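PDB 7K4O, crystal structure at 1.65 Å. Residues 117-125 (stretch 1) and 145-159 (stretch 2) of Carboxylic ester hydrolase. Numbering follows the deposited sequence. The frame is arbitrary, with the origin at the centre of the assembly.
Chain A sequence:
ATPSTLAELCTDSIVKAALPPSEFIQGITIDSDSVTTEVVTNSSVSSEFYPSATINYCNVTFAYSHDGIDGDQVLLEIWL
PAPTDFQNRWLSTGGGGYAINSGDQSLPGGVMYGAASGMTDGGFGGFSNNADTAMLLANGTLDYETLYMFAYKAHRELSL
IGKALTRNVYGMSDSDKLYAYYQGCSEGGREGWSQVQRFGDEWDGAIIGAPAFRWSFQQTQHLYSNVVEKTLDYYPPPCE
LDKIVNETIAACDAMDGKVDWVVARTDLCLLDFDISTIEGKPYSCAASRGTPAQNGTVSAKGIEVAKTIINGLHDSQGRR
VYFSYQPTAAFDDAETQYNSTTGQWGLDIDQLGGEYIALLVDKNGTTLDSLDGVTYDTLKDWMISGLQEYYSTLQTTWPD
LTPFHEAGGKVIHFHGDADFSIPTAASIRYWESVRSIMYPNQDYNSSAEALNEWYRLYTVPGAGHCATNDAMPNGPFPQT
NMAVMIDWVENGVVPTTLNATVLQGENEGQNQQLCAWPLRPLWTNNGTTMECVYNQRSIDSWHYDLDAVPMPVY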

# COMPACT_ATOMS: atom_id res chain seq x y z
N SER A 117 -8.93 -7.18 16.99
CA SER A 117 -8.49 -6.94 15.60
C SER A 117 -9.67 -7.13 14.65
O SER A 117 -10.41 -8.11 14.76
CB SER A 117 -7.38 -7.90 15.25
OG SER A 117 -6.26 -7.75 16.15
N GLY A 118 -9.93 -6.15 13.80
CA GLY A 118 -11.14 -6.16 12.97
C GLY A 118 -10.91 -5.98 11.48
O GLY A 118 -9.94 -5.35 11.04
N MET A 119 -11.88 -6.50 10.73
CA MET A 119 -11.98 -6.24 9.29
C MET A 119 -13.45 -6.15 8.90
O MET A 119 -14.35 -6.60 9.63
CB MET A 119 -11.28 -7.34 8.50
CG MET A 119 -11.99 -8.67 8.57
SD MET A 119 -10.88 -9.89 7.70
CE MET A 119 -11.95 -11.30 7.75
N THR A 120 -13.68 -5.59 7.72
CA THR A 120 -15.03 -5.43 7.17
C THR A 120 -15.14 -6.10 5.80
O THR A 120 -14.14 -6.24 5.07
CB THR A 120 -15.37 -3.93 7.06
OG1 THR A 120 -16.69 -3.76 6.53
CG2 THR A 120 -14.39 -3.14 6.25
N ASP A 121 -16.36 -6.43 5.44
CA ASP A 121 -16.65 -6.82 4.04
C ASP A 121 -17.12 -5.63 3.22
O ASP A 121 -17.41 -5.83 2.05
CB ASP A 121 -17.64 -7.97 3.94
CG ASP A 121 -19.10 -7.61 3.91
OD1 ASP A 121 -19.49 -6.51 4.38
OD2 ASP A 121 -19.88 -8.50 3.43
N GLY A 122 -17.25 -4.44 3.82
CA GLY A 122 -17.57 -3.24 3.03
C GLY A 122 -18.99 -3.15 2.55
O GLY A 122 -19.32 -2.15 1.85
N GLY A 123 -19.85 -4.11 2.89
CA GLY A 123 -21.20 -4.22 2.33
C GLY A 123 -21.22 -4.95 0.99
O GLY A 123 -22.28 -4.90 0.33
N PHE A 124 -20.14 -5.62 0.58
CA PHE A 124 -20.05 -6.15 -0.80
C PHE A 124 -20.66 -7.54 -0.93
O PHE A 124 -20.52 -8.12 -2.04
CB PHE A 124 -18.59 -6.15 -1.25
CG PHE A 124 -17.83 -4.86 -1.03
CD1 PHE A 124 -18.46 -3.62 -1.12
CD2 PHE A 124 -16.46 -4.90 -0.88
CE1 PHE A 124 -17.74 -2.45 -0.94
CE2 PHE A 124 -15.75 -3.74 -0.69
CZ PHE A 124 -16.39 -2.52 -0.72
N GLY A 125 -21.29 -8.09 0.09
CA GLY A 125 -21.99 -9.39 0.01
C GLY A 125 -21.15 -10.57 0.47
O GLY A 125 -21.33 -11.70 -0.08
N GLU A 145 -23.07 4.00 -3.06
CA GLU A 145 -22.89 3.44 -1.71
C GLU A 145 -21.60 2.61 -1.71
O GLU A 145 -20.77 2.72 -0.76
CB GLU A 145 -24.09 2.62 -1.26
CG GLU A 145 -23.87 1.95 0.09
CD GLU A 145 -23.74 2.85 1.31
OE1 GLU A 145 -23.46 2.28 2.45
OE2 GLU A 145 -23.94 4.07 1.19
N THR A 146 -21.40 1.77 -2.72
CA THR A 146 -20.17 0.97 -2.84
C THR A 146 -18.96 1.88 -2.89
O THR A 146 -17.96 1.62 -2.20
CB THR A 146 -20.19 0.04 -4.07
OG1 THR A 146 -21.36 -0.76 -4.02
CG2 THR A 146 -18.93 -0.79 -4.14
N LEU A 147 -19.00 2.91 -3.74
CA LEU A 147 -17.90 3.86 -3.88
C LEU A 147 -17.55 4.47 -2.53
O LEU A 147 -16.36 4.45 -2.18
CB LEU A 147 -18.27 4.96 -4.89
CG LEU A 147 -17.28 6.08 -5.00
CD1 LEU A 147 -15.99 5.60 -5.63
CD2 LEU A 147 -17.80 7.24 -5.83
N TYR A 148 -18.54 4.99 -1.82
CA TYR A 148 -18.27 5.69 -0.54
C TYR A 148 -17.80 4.68 0.52
O TYR A 148 -16.88 5.05 1.32
CB TYR A 148 -19.49 6.49 -0.07
CG TYR A 148 -19.49 7.88 -0.65
CD1 TYR A 148 -19.88 8.09 -1.97
CD2 TYR A 148 -19.17 8.99 0.10
CE1 TYR A 148 -19.89 9.37 -2.51
CE2 TYR A 148 -19.14 10.28 -0.44
CZ TYR A 148 -19.53 10.47 -1.76
OH TYR A 148 -19.58 11.73 -2.31
N MET A 149 -18.43 3.52 0.62
CA MET A 149 -18.00 2.50 1.60
C MET A 149 -16.53 2.07 1.31
O MET A 149 -15.71 2.05 2.25
CB MET A 149 -18.92 1.30 1.51
CG MET A 149 -20.25 1.53 2.20
SD MET A 149 -20.08 1.70 4.02
CE MET A 149 -20.04 -0.04 4.44
N PHE A 150 -16.16 1.81 0.07
CA PHE A 150 -14.77 1.45 -0.28
C PHE A 150 -13.84 2.62 -0.01
O PHE A 150 -12.73 2.44 0.54
CB PHE A 150 -14.71 1.03 -1.75
CG PHE A 150 -13.39 0.50 -2.25
CD1 PHE A 150 -12.76 -0.57 -1.62
CD2 PHE A 150 -12.79 1.02 -3.37
CE1 PHE A 150 -11.57 -1.08 -2.11
CE2 PHE A 150 -11.58 0.54 -3.85
CZ PHE A 150 -11.00 -0.54 -3.25
N ALA A 151 -14.23 3.84 -0.39
CA ALA A 151 -13.40 5.05 -0.28
C ALA A 151 -12.99 5.27 1.18
O ALA A 151 -11.80 5.49 1.38
CB ALA A 151 -14.10 6.26 -0.83
N TYR A 152 -13.96 5.35 2.08
CA TYR A 152 -13.65 5.71 3.48
C TYR A 152 -14.74 5.35 4.47
O TYR A 152 -14.44 5.33 5.68
CB TYR A 152 -13.34 7.21 3.58
CG TYR A 152 -14.50 8.14 3.36
CD1 TYR A 152 -15.37 8.47 4.39
CD2 TYR A 152 -14.74 8.72 2.10
CE1 TYR A 152 -16.42 9.35 4.18
CE2 TYR A 152 -15.77 9.62 1.89
CZ TYR A 152 -16.62 9.93 2.93
OH TYR A 152 -17.67 10.81 2.73
N LYS A 153 -15.96 5.09 4.05
CA LYS A 153 -17.04 5.03 5.07
C LYS A 153 -16.97 3.70 5.81
O LYS A 153 -17.30 3.66 7.04
CB LYS A 153 -18.41 5.25 4.42
CG LYS A 153 -19.55 5.39 5.40
CD LYS A 153 -20.82 6.03 4.76
CE LYS A 153 -21.44 5.15 3.69
NZ LYS A 153 -22.76 5.67 3.26
N ALA A 154 -16.67 2.59 5.16
CA ALA A 154 -16.65 1.26 5.80
C ALA A 154 -15.61 1.22 6.94
O ALA A 154 -15.89 0.66 8.03
CB ALA A 154 -16.33 0.16 4.79
N HIS A 155 -14.46 1.83 6.73
CA HIS A 155 -13.41 1.80 7.79
C HIS A 155 -13.79 2.70 8.97
O HIS A 155 -13.52 2.34 10.14
CB HIS A 155 -12.06 2.18 7.23
CG HIS A 155 -11.32 1.00 6.73
ND1 HIS A 155 -10.86 -0.00 7.61
CD2 HIS A 155 -11.04 0.61 5.47
CE1 HIS A 155 -10.30 -0.95 6.87
NE2 HIS A 155 -10.37 -0.59 5.56
N ARG A 156 -14.46 3.80 8.72
CA ARG A 156 -14.98 4.66 9.80
C ARG A 156 -15.94 3.86 10.68
O ARG A 156 -15.84 3.91 11.93
CB ARG A 156 -15.63 5.89 9.18
CG ARG A 156 -16.26 6.84 10.17
CD ARG A 156 -15.30 7.25 11.21
NE ARG A 156 -15.90 8.37 11.96
CZ ARG A 156 -15.33 8.87 13.07
NH1 ARG A 156 -14.16 8.43 13.50
NH2 ARG A 156 -15.92 9.86 13.69
N GLU A 157 -16.90 3.15 10.04
CA GLU A 157 -17.91 2.36 10.76
C GLU A 157 -17.24 1.22 11.54
O GLU A 157 -17.63 0.98 12.70
CB GLU A 157 -18.94 1.86 9.76
CG GLU A 157 -19.83 2.97 9.21
CD GLU A 157 -20.67 2.64 7.98
OE1 GLU A 157 -20.65 1.47 7.51
OE2 GLU A 157 -21.38 3.57 7.51
N LEU A 158 -16.31 0.52 10.90
CA LEU A 158 -15.57 -0.59 11.56
C LEU A 158 -14.91 -0.06 12.83
O LEU A 158 -15.00 -0.72 13.88
CB LEU A 158 -14.57 -1.22 10.60
CG LEU A 158 -13.52 -2.18 11.22
CD1 LEU A 158 -14.16 -3.33 11.98
CD2 LEU A 158 -12.55 -2.64 10.16
N SER A 159 -14.19 1.05 12.75
CA SER A 159 -13.50 1.56 13.95
C SER A 159 -14.52 1.94 15.01
O SER A 159 -14.32 1.59 16.22
CB SER A 159 -12.59 2.70 13.62
OG SER A 159 -11.52 2.25 12.83
O HOH W 1 -17.55 -1.54 7.84

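This is a small, apolar packing of a strand and its following turn against one side of a helix, with no direct hydrogen bond across it and a single water-mediated link. The two stretches bury 404 Å² between them, with Phe124, Leu158 and Thr120 covered most. The axes of the strand and the helix run roughly antiparallel (145°) and approach to 8.5 Å, and Leu158 supplies the strand's anchor: its CD2 lies 3.7 Å from Met119 CA and 3.9 Å from Gly118 O. Gly118 suits that spot, since a CB there would come within 3.1 Å of Leu158 CD1. Thr120 points toward the helix and does two jobs. Its CG2 packs 4.1 Å from Ala154 CB, while OG1 accepts a hydrogen bond from Gly122 N (2.8 Å) and meets a water at 2.7 Å that donates to Ala154 O.

The type I' turn, Asp121 to Phe124, places glycines at two positive-phi positions. Small residues meet where the backbones come close: Gly122 CA sits 4.0 Å from Ala154 CB, and a CB on Gly122 would strike Phe124 CZ. Asp121 OD1 steadies the turn by accepting from Gly123 N (2.8 Å). Met149, all m, curls its CE to 3.4 Å from Gly122 O. Phe124 then reaches the helix with its ring, CE1 3.8 Å from Thr146 CG2 and CZ 4.1 Å from Phe150 CB.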